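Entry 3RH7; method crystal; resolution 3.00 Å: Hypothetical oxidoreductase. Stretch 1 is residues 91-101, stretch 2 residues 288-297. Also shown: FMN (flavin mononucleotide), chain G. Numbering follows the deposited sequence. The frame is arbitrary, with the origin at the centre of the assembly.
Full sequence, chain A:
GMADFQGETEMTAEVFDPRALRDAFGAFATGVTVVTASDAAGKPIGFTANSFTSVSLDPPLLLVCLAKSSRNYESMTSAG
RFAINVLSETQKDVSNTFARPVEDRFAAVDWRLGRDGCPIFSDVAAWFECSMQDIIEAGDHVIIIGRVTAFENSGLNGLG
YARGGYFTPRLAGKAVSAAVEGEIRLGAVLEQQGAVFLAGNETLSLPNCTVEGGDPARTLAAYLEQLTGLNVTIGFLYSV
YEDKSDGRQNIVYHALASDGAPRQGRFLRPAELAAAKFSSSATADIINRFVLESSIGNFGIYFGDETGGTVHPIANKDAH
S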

ATOM      1  N   GLN A  91     -10.005  -6.441  -8.867  1.00 50.80           N
ATOM      2  CA  GLN A  91      -9.709  -7.869  -8.756  1.00 50.43           C
ATOM      3  C   GLN A  91      -9.641  -8.361  -7.323  1.00 57.29           C
ATOM      4  O   GLN A  91      -8.882  -9.313  -7.037  1.00 57.64           O
ATOM      5  CB  GLN A  91      -8.422  -8.224  -9.523  1.00 50.27           C
ATOM      6  CG  GLN A  91      -8.642  -8.274 -11.050  1.00 29.68           C
ATOM      7  CD  GLN A  91      -7.371  -8.208 -11.866  1.00 59.89           C
ATOM      8  OE1 GLN A  91      -6.268  -7.824 -11.396  1.00 48.53           O
ATOM      9  NE2 GLN A  91      -7.518  -8.550 -13.145  1.00 61.71           N
ATOM     10  N   LYS A  92     -10.512  -7.779  -6.432  1.00 53.35           N
ATOM     11  CA  LYS A  92     -10.566  -8.207  -5.029  1.00 52.12           C
ATOM     12  C   LYS A  92     -10.909  -9.717  -4.966  1.00 58.79           C
ATOM     13  O   LYS A  92     -10.275 -10.462  -4.228  1.00 57.54           O
ATOM     14  CB  LYS A  92     -11.575  -7.345  -4.257  1.00 52.57           C
ATOM     15  CG  LYS A  92     -11.781  -7.726  -2.788  1.00 51.73           C
ATOM     16  CD  LYS A  92     -12.987  -7.030  -2.153  1.00 56.12           C
ATOM     17  CE  LYS A  92     -13.821  -7.987  -1.351  1.00 71.22           C
ATOM     18  NZ  LYS A  92     -15.182  -7.450  -1.099  1.00 87.54           N
ATOM     19  N   ASP A  93     -11.851 -10.162  -5.819  1.00 60.48           N
ATOM     20  CA  ASP A  93     -12.362 -11.542  -5.910  1.00 63.35           C
ATOM     21  C   ASP A  93     -11.281 -12.524  -6.316  1.00 64.07           C
ATOM     22  O   ASP A  93     -11.326 -13.669  -5.864  1.00 65.83           O
ATOM     23  CB  ASP A  93     -13.541 -11.637  -6.900  1.00 68.15           C
ATOM     24  CG  ASP A  93     -13.165 -11.216  -8.329  1.00100.08           C
ATOM     25  OD1 ASP A  93     -12.852 -10.000  -8.540  1.00101.71           O
ATOM     26  OD2 ASP A  93     -13.131 -12.104  -9.226  1.00114.21           O
ATOM     27  N   VAL A  94     -10.332 -12.096  -7.175  1.00 54.90           N
ATOM     28  CA  VAL A  94      -9.278 -12.997  -7.628  1.00 53.42           C
ATOM     29  C   VAL A  94      -8.393 -13.350  -6.426  1.00 59.29           C
ATOM     30  O   VAL A  94      -8.132 -14.533  -6.160  1.00 58.64           O
ATOM     31  CB  VAL A  94      -8.489 -12.404  -8.800  1.00 53.97           C
ATOM     32  CG1 VAL A  94      -7.373 -13.344  -9.229  1.00 54.25           C
ATOM     33  CG2 VAL A  94      -9.410 -12.126  -9.964  1.00 53.42           C
ATOM     34  N   SER A  95      -7.994 -12.304  -5.674  1.00 56.62           N
ATOM     35  CA  SER A  95      -7.187 -12.400  -4.469  1.00 55.61           C
ATOM     36  C   SER A  95      -7.831 -13.369  -3.507  1.00 59.76           C
ATOM     37  O   SER A  95      -7.150 -14.252  -3.007  1.00 60.29           O
ATOM     38  CB  SER A  95      -7.033 -11.028  -3.823  1.00 56.42           C
ATOM     39  OG  SER A  95      -6.342 -11.118  -2.591  1.00 58.12           O
ATOM     40  N   ASN A  96      -9.155 -13.255  -3.312  1.00 55.58           N
ATOM     41  CA  ASN A  96      -9.874 -14.135  -2.409  1.00 55.62           C
ATOM     42  C   ASN A  96      -9.881 -15.576  -2.992  1.00 63.29           C
ATOM     43  O   ASN A  96      -9.301 -16.464  -2.355  1.00 64.26           O
ATOM     44  CB  ASN A  96     -11.260 -13.572  -2.110  1.00 50.72           C
ATOM     45  CG  ASN A  96     -11.224 -12.261  -1.319  1.00 61.75           C
ATOM     46  OD1 ASN A  96     -10.229 -11.936  -0.653  1.00 58.16           O
ATOM     47  ND2 ASN A  96     -12.340 -11.508  -1.289  1.00 40.77           N
ATOM     48  N   THR A  97     -10.383 -15.786  -4.247  1.00 60.12           N
ATOM     49  CA  THR A  97     -10.368 -17.107  -4.918  1.00 60.60           C
ATOM     50  C   THR A  97      -9.015 -17.852  -4.767  1.00 62.72           C
ATOM     51  O   THR A  97      -8.996 -19.030  -4.412  1.00 62.48           O
ATOM     52  CB  THR A  97     -10.644 -16.955  -6.424  1.00 70.25           C
ATOM     53  OG1 THR A  97     -11.823 -16.180  -6.652  1.00 72.10           O
ATOM     54  CG2 THR A  97     -10.708 -18.296  -7.145  1.00 70.53           C
ATOM     55  N   PHE A  98      -7.897 -17.139  -5.035  1.00 57.44           N
ATOM     56  CA  PHE A  98      -6.551 -17.693  -5.048  1.00 56.35           C
ATOM     57  C   PHE A  98      -5.876 -17.751  -3.671  1.00 59.11           C
ATOM     58  O   PHE A  98      -4.690 -18.074  -3.599  1.00 58.46           O
ATOM     59  CB  PHE A  98      -5.682 -16.940  -6.071  1.00 56.78           C
ATOM     60  CG  PHE A  98      -5.842 -17.499  -7.470  1.00 58.41           C
ATOM     61  CD1 PHE A  98      -6.857 -17.045  -8.304  1.00 60.13           C
ATOM     62  CD2 PHE A  98      -5.023 -18.530  -7.924  1.00 60.61           C
ATOM     63  CE1 PHE A  98      -7.021 -17.590  -9.579  1.00 61.79           C
ATOM     64  CE2 PHE A  98      -5.185 -19.065  -9.207  1.00 63.96           C
ATOM     65  CZ  PHE A  98      -6.185 -18.594 -10.027  1.00 61.65           C
ATOM     66  N   ALA A  99      -6.630 -17.505  -2.586  1.00 55.98           N
ATOM     67  CA  ALA A  99      -6.131 -17.590  -1.204  1.00 55.93           C
ATOM     68  C   ALA A  99      -6.951 -18.605  -0.407  1.00 62.59           C
ATOM     69  O   ALA A  99      -6.427 -19.221   0.517  1.00 62.10           O
ATOM     70  CB  ALA A  99      -6.192 -16.228  -0.535  1.00 55.32           C
ATOM     71  N   ARG A 100      -8.248 -18.773  -0.808  1.00 60.94           N
ATOM     72  CA  ARG A 100      -9.293 -19.657  -0.287  1.00 61.23           C
ATOM     73  C   ARG A 100      -9.147 -21.107  -0.838  1.00 65.56           C
ATOM     74  O   ARG A 100      -8.568 -21.276  -1.911  1.00 62.62           O
ATOM     75  CB  ARG A 100     -10.667 -19.066  -0.687  1.00 58.79           C
ATOM     76  CG  ARG A 100     -11.060 -17.791   0.072  1.00 65.85           C
ATOM     77  CD  ARG A 100     -11.747 -18.082   1.389  1.00 98.13           C
ATOM     78  NE  ARG A 100     -13.058 -18.714   1.183  1.00117.24           N
ATOM     79  CZ  ARG A 100     -13.642 -19.541   2.049  1.00128.55           C
ATOM     80  NH1 ARG A 100     -13.035 -19.860   3.191  1.00109.07           N
ATOM     81  NH2 ARG A 100     -14.828 -20.070   1.774  1.00114.40           N
ATOM     82  N   PRO A 101      -9.660 -22.171  -0.158  1.00 66.46           N
ATOM     83  CA  PRO A 101      -9.525 -23.529  -0.732  1.00 69.32           C
ATOM     84  C   PRO A 101     -10.685 -23.835  -1.691  1.00 78.21           C
ATOM     85  O   PRO A 101     -11.768 -24.258  -1.264  1.00 79.55           O
ATOM     86  CB  PRO A 101      -9.524 -24.443   0.506  1.00 71.41           C
ATOM     87  CG  PRO A 101     -10.035 -23.585   1.645  1.00 73.96           C
ATOM     88  CD  PRO A 101     -10.382 -22.223   1.128  1.00 67.81           C
ATOM     89  N   ASN A 288     -19.764 -10.507   6.886  1.00 71.90           N
ATOM     90  CA  ASN A 288     -19.416 -11.658   6.043  1.00 71.92           C
ATOM     91  C   ASN A 288     -18.023 -11.435   5.429  1.00 74.30           C
ATOM     92  O   ASN A 288     -17.160 -12.317   5.485  1.00 74.74           O
ATOM     93  CB  ASN A 288     -20.451 -11.867   4.945  1.00 73.32           C
ATOM     94  CG  ASN A 288     -21.799 -12.398   5.371  1.00104.47           C
ATOM     95  OD1 ASN A 288     -21.937 -13.179   6.331  1.00105.73           O
ATOM     96  ND2 ASN A 288     -22.826 -12.032   4.599  1.00 94.55           N
ATOM     97  N   ARG A 289     -17.798 -10.220   4.898  1.00 67.56           N
ATOM     98  CA  ARG A 289     -16.541  -9.796   4.306  1.00 64.92           C
ATOM     99  C   ARG A 289     -15.427  -9.809   5.360  1.00 70.90           C
ATOM    100  O   ARG A 289     -14.340 -10.289   5.072  1.00 71.44           O
ATOM    101  CB  ARG A 289     -16.703  -8.394   3.696  1.00 58.50           C
ATOM    102  CG  ARG A 289     -15.616  -8.022   2.729  1.00 54.91           C
ATOM    103  CD  ARG A 289     -15.680  -6.575   2.341  1.00 47.46           C
ATOM    104  NE  ARG A 289     -14.338  -6.014   2.246  1.00 44.27           N
ATOM    105  CZ  ARG A 289     -14.058  -4.787   1.815  1.00 58.10           C
ATOM    106  NH1 ARG A 289     -15.022  -3.997   1.377  1.00 44.93           N
ATOM    107  NH2 ARG A 289     -12.807  -4.342   1.822  1.00 48.90           N
ATOM    108  N   PHE A 290     -15.701  -9.301   6.576  1.00 68.81           N
ATOM    109  CA  PHE A 290     -14.723  -9.255   7.662  1.00 68.90           C
ATOM    110  C   PHE A 290     -14.256 -10.667   8.024  1.00 74.27           C
ATOM    111  O   PHE A 290     -13.047 -10.875   8.127  1.00 73.35           O
ATOM    112  CB  PHE A 290     -15.302  -8.536   8.905  1.00 71.18           C
ATOM    113  CG  PHE A 290     -14.636  -8.872  10.225  1.00 73.28           C
ATOM    114  CD1 PHE A 290     -13.438  -8.267  10.593  1.00 76.30           C
ATOM    115  CD2 PHE A 290     -15.206  -9.794  11.098  1.00 75.90           C
ATOM    116  CE1 PHE A 290     -12.824  -8.582  11.808  1.00 77.38           C
ATOM    117  CE2 PHE A 290     -14.583 -10.116  12.305  1.00 79.16           C
ATOM    118  CZ  PHE A 290     -13.404  -9.503  12.654  1.00 76.51           C
ATOM    119  N   VAL A 291     -15.214 -11.623   8.214  1.00 71.98           N
ATOM    120  CA  VAL A 291     -14.940 -13.013   8.609  1.00 71.80           C
ATOM    121  C   VAL A 291     -14.156 -13.751   7.497  1.00 77.86           C
ATOM    122  O   VAL A 291     -13.287 -14.564   7.822  1.00 78.19           O
ATOM    123  CB  VAL A 291     -16.195 -13.819   9.091  1.00 75.08           C
ATOM    124  CG1 VAL A 291     -16.989 -13.059  10.134  1.00 74.46           C
ATOM    125  CG2 VAL A 291     -17.100 -14.250   7.956  1.00 75.35           C
ATOM    126  N   LEU A 292     -14.450 -13.456   6.209  1.00 74.52           N
ATOM    127  CA  LEU A 292     -13.766 -14.055   5.073  1.00 74.94           C
ATOM    128  C   LEU A 292     -12.318 -13.497   4.952  1.00 77.53           C
ATOM    129  O   LEU A 292     -11.399 -14.283   4.743  1.00 77.99           O
ATOM    130  CB  LEU A 292     -14.577 -13.804   3.799  1.00 75.82           C
ATOM    131  CG  LEU A 292     -13.932 -14.234   2.458  1.00 82.33           C
ATOM    132  CD1 LEU A 292     -14.281 -15.663   2.102  1.00 84.21           C
ATOM    133  CD2 LEU A 292     -14.392 -13.327   1.325  1.00 87.08           C
ATOM    134  N   GLU A 293     -12.119 -12.166   5.136  1.00 72.19           N
ATOM    135  CA  GLU A 293     -10.821 -11.475   5.075  1.00 70.96           C
ATOM    136  C   GLU A 293      -9.977 -11.751   6.369  1.00 80.46           C
ATOM    137  O   GLU A 293      -8.808 -11.299   6.489  1.00 78.91           O
ATOM    138  CB  GLU A 293     -11.032  -9.968   4.814  1.00 70.30           C
ATOM    139  CG  GLU A 293     -11.684  -9.712   3.458  1.00 73.46           C
ATOM    140  CD  GLU A 293     -11.888  -8.288   2.957  1.00 89.72           C
ATOM    141  OE1 GLU A 293     -11.453  -7.320   3.634  1.00 60.94           O
ATOM    142  OE2 GLU A 293     -12.479  -8.155   1.855  1.00 79.43           O
ATOM    143  N   SER A 294     -10.612 -12.529   7.322  1.00 81.25           N
ATOM    144  CA  SER A 294     -10.106 -13.042   8.615  1.00 82.25           C
ATOM    145  C   SER A 294      -9.626 -14.474   8.454  1.00 87.92           C
ATOM    146  O   SER A 294      -8.694 -14.870   9.148  1.00 89.07           O
ATOM    147  CB  SER A 294     -11.179 -12.988   9.710  1.00 86.76           C
ATOM    148  OG  SER A 294     -11.285 -11.726  10.351  1.00 97.49           O
ATOM    149  N   SER A 295     -10.287 -15.257   7.556  1.00 85.19           N
ATOM    150  CA  SER A 295      -9.961 -16.658   7.213  1.00 85.95           C
ATOM    151  C   SER A 295      -8.858 -16.704   6.136  1.00 89.26           C
ATOM    152  O   SER A 295      -8.434 -17.798   5.739  1.00 89.92           O
ATOM    153  CB  SER A 295     -11.207 -17.427   6.748  1.00 90.47           C
ATOM    154  OG  SER A 295     -11.565 -17.265   5.379  1.00 96.85           O
ATOM    155  N   ILE A 296      -8.391 -15.508   5.668  1.00 83.79           N
ATOM    156  CA  ILE A 296      -7.328 -15.379   4.672  1.00 82.57           C
ATOM    157  C   ILE A 296      -6.225 -14.406   5.170  1.00 83.24           C
ATOM    158  O   ILE A 296      -6.386 -13.691   6.177  1.00 80.03           O
ATOM    159  CB  ILE A 296      -7.864 -15.010   3.240  1.00 85.68           C
ATOM    160  CG1 ILE A 296      -8.659 -13.666   3.184  1.00 84.58           C
ATOM    161  CG2 ILE A 296      -8.662 -16.179   2.624  1.00 88.78           C
ATOM    162  CD1 ILE A 296      -7.887 -12.380   2.876  1.00 83.29           C
ATOM    163  N   GLY A 297      -5.128 -14.416   4.422  1.00 80.39           N
ATOM    164  CA  GLY A 297      -3.932 -13.632   4.669  1.00 80.03           C
ATOM    165  C   GLY A 297      -2.731 -14.552   4.822  1.00 85.72           C
ATOM    166  O   GLY A 297      -2.888 -15.775   4.983  1.00 85.54           O
TER
HETATM  167  N1  FMN G 321       0.640 -17.520   1.160  1.00113.31           N
HETATM  168  C2  FMN G 321       2.004 -17.704   0.996  1.00113.66           C
HETATM  169  O2  FMN G 321       2.478 -18.854   1.019  1.00114.74           O
HETATM  170  N3  FMN G 321       2.801 -16.595   0.732  1.00112.49           N
HETATM  171  C4  FMN G 321       2.383 -15.253   0.680  1.00111.42           C
HETATM  172  O4  FMN G 321       3.107 -14.282   0.435  1.00111.17           O
HETATM  173  C4A FMN G 321       0.886 -15.058   0.935  1.00110.97           C
HETATM  174  N5  FMN G 321       0.379 -13.836   0.904  1.00110.16           N
HETATM  175  C5A FMN G 321      -1.023 -13.673   1.030  1.00110.22           C
HETATM  176  C6  FMN G 321      -1.508 -12.321   0.959  1.00109.63           C
HETATM  177  C7  FMN G 321      -2.899 -12.018   1.015  1.00109.83           C
HETATM  178  C7M FMN G 321      -3.366 -10.594   0.922  1.00110.02           C
HETATM  179  C8  FMN G 321      -3.804 -13.095   1.165  1.00111.03           C
HETATM  180  C8M FMN G 321      -5.252 -12.820   1.232  1.00112.48           C
HETATM  181  C9  FMN G 321      -3.347 -14.462   1.263  1.00111.81           C
HETATM  182  C9A FMN G 321      -1.948 -14.810   1.213  1.00111.28           C
HETATM  183  N10 FMN G 321      -1.413 -16.169   1.280  1.00112.26           N
HETATM  184  C10 FMN G 321       0.012 -16.333   1.140  1.00112.33           C
HETATM  185  C1' FMN G 321      -2.339 -17.354   1.467  1.00113.68           C
HETATM  186  C2' FMN G 321      -2.341 -18.316   0.200  1.00114.72           C
HETATM  187  O2' FMN G 321      -2.770 -17.745  -1.038  1.00113.64           O
HETATM  188  C3' FMN G 321      -3.002 -19.721   0.247  1.00116.92           C
HETATM  189  O3' FMN G 321      -3.972 -19.899   1.295  1.00118.82           O
HETATM  190  C4' FMN G 321      -2.025 -20.922   0.038  1.00118.61           C
HETATM  191  O4' FMN G 321      -0.646 -20.763   0.530  1.00119.25           O
HETATM  192  C5' FMN G 321      -2.052 -21.311  -1.422  1.00119.20           C
HETATM  193  O5' FMN G 321      -3.011 -22.353  -1.457  1.00120.25           O
HETATM  194  P   FMN G 321      -2.452 -23.899  -1.515  1.00121.25           P
HETATM  195  O1P FMN G 321      -1.198 -23.654  -2.473  1.00122.25           O
HETATM  196  O2P FMN G 321      -3.575 -24.815  -2.128  1.00124.55           O
HETATM  197  O3P FMN G 321      -2.208 -24.485  -0.102  1.00122.73           O

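The most unusual feature of this contact is a pair of like charges at one end of it: Lys92 NZ lies 3.7 Å from Arg289 NE, over one face of the Arg289 guanidinium, and comes still nearer to Arg289 CD, at 3.6 Å. The Glu293 carboxylate lies near both cations, an arrangement that can ease their repulsion. Within the second stretch, Arg289 NE donates a hydrogen bond to Glu293 OE2 at 2.9 Å, with an N-H...acceptor angle of 140°, as part of a salt bridge spanning one helical turn. Lys92 approaches the same oxygen without completing a second bridge; its NZ remains 4.1 Å from Glu293 OE2, and the closest approach is made by its methylene, CE to Glu293 OE2 at 3.5 Å. The carboxylate is thus bonded to Arg289, while its attraction for Lys92 acts over a longer range.

No hydrogen bond crosses between the stretches, which bury 392 Å² in total, so the remainder of the contact rests on packing. Ile296 contributes the largest covered area. Its CG2 meets Ala99 CB at 4.0 Å and Arg100 CD at 3.8 Å, so one methyl touches both a small apolar side chain and the aliphatic part of a charged one. The CA atoms come nearest here, with Ala99 CA and Ile296 CA 6.4 Å apart; the short alanine side chain points toward the second stretch across this gap.

Leu292 packs against two polar side chains. Its CD2 lies 3.8 Å from Asn96 ND2, and its CD1 sits over one face of the Arg100 guanidinium, 3.4 Å from Arg100 NE. A methyl in this position covers the flat face of the group and leaves its in-plane N-H directions free. Arg100 reaches this site although its CA-to-CB bond points sideways: chi1, chi2 and chi3 are all m, and the folded chain brings its end nearer the second stretch. Arg100 NH1 also approaches Ser295 OG, at 3.7 Å, without a hydrogen bond; Ser295 OG donates one within its own stretch, to Leu292 O at 3.1 Å.

The flavin mononucleotide adjoins the Ala99–Ile296 end of the contact and touches both stretches. FMN O3' donates a hydrogen bond to Ala99 O at 2.7 Å, while Ile296 CD1 makes a tight 3.1 Å approach to the methyl carbon FMN C8M. Gly297 follows, its CA 3.5 Å from FMN C8; its backbone angles of 122°/167° would jam a CB against the carbonyl oxygen of Ile296, which by itself calls for glycine.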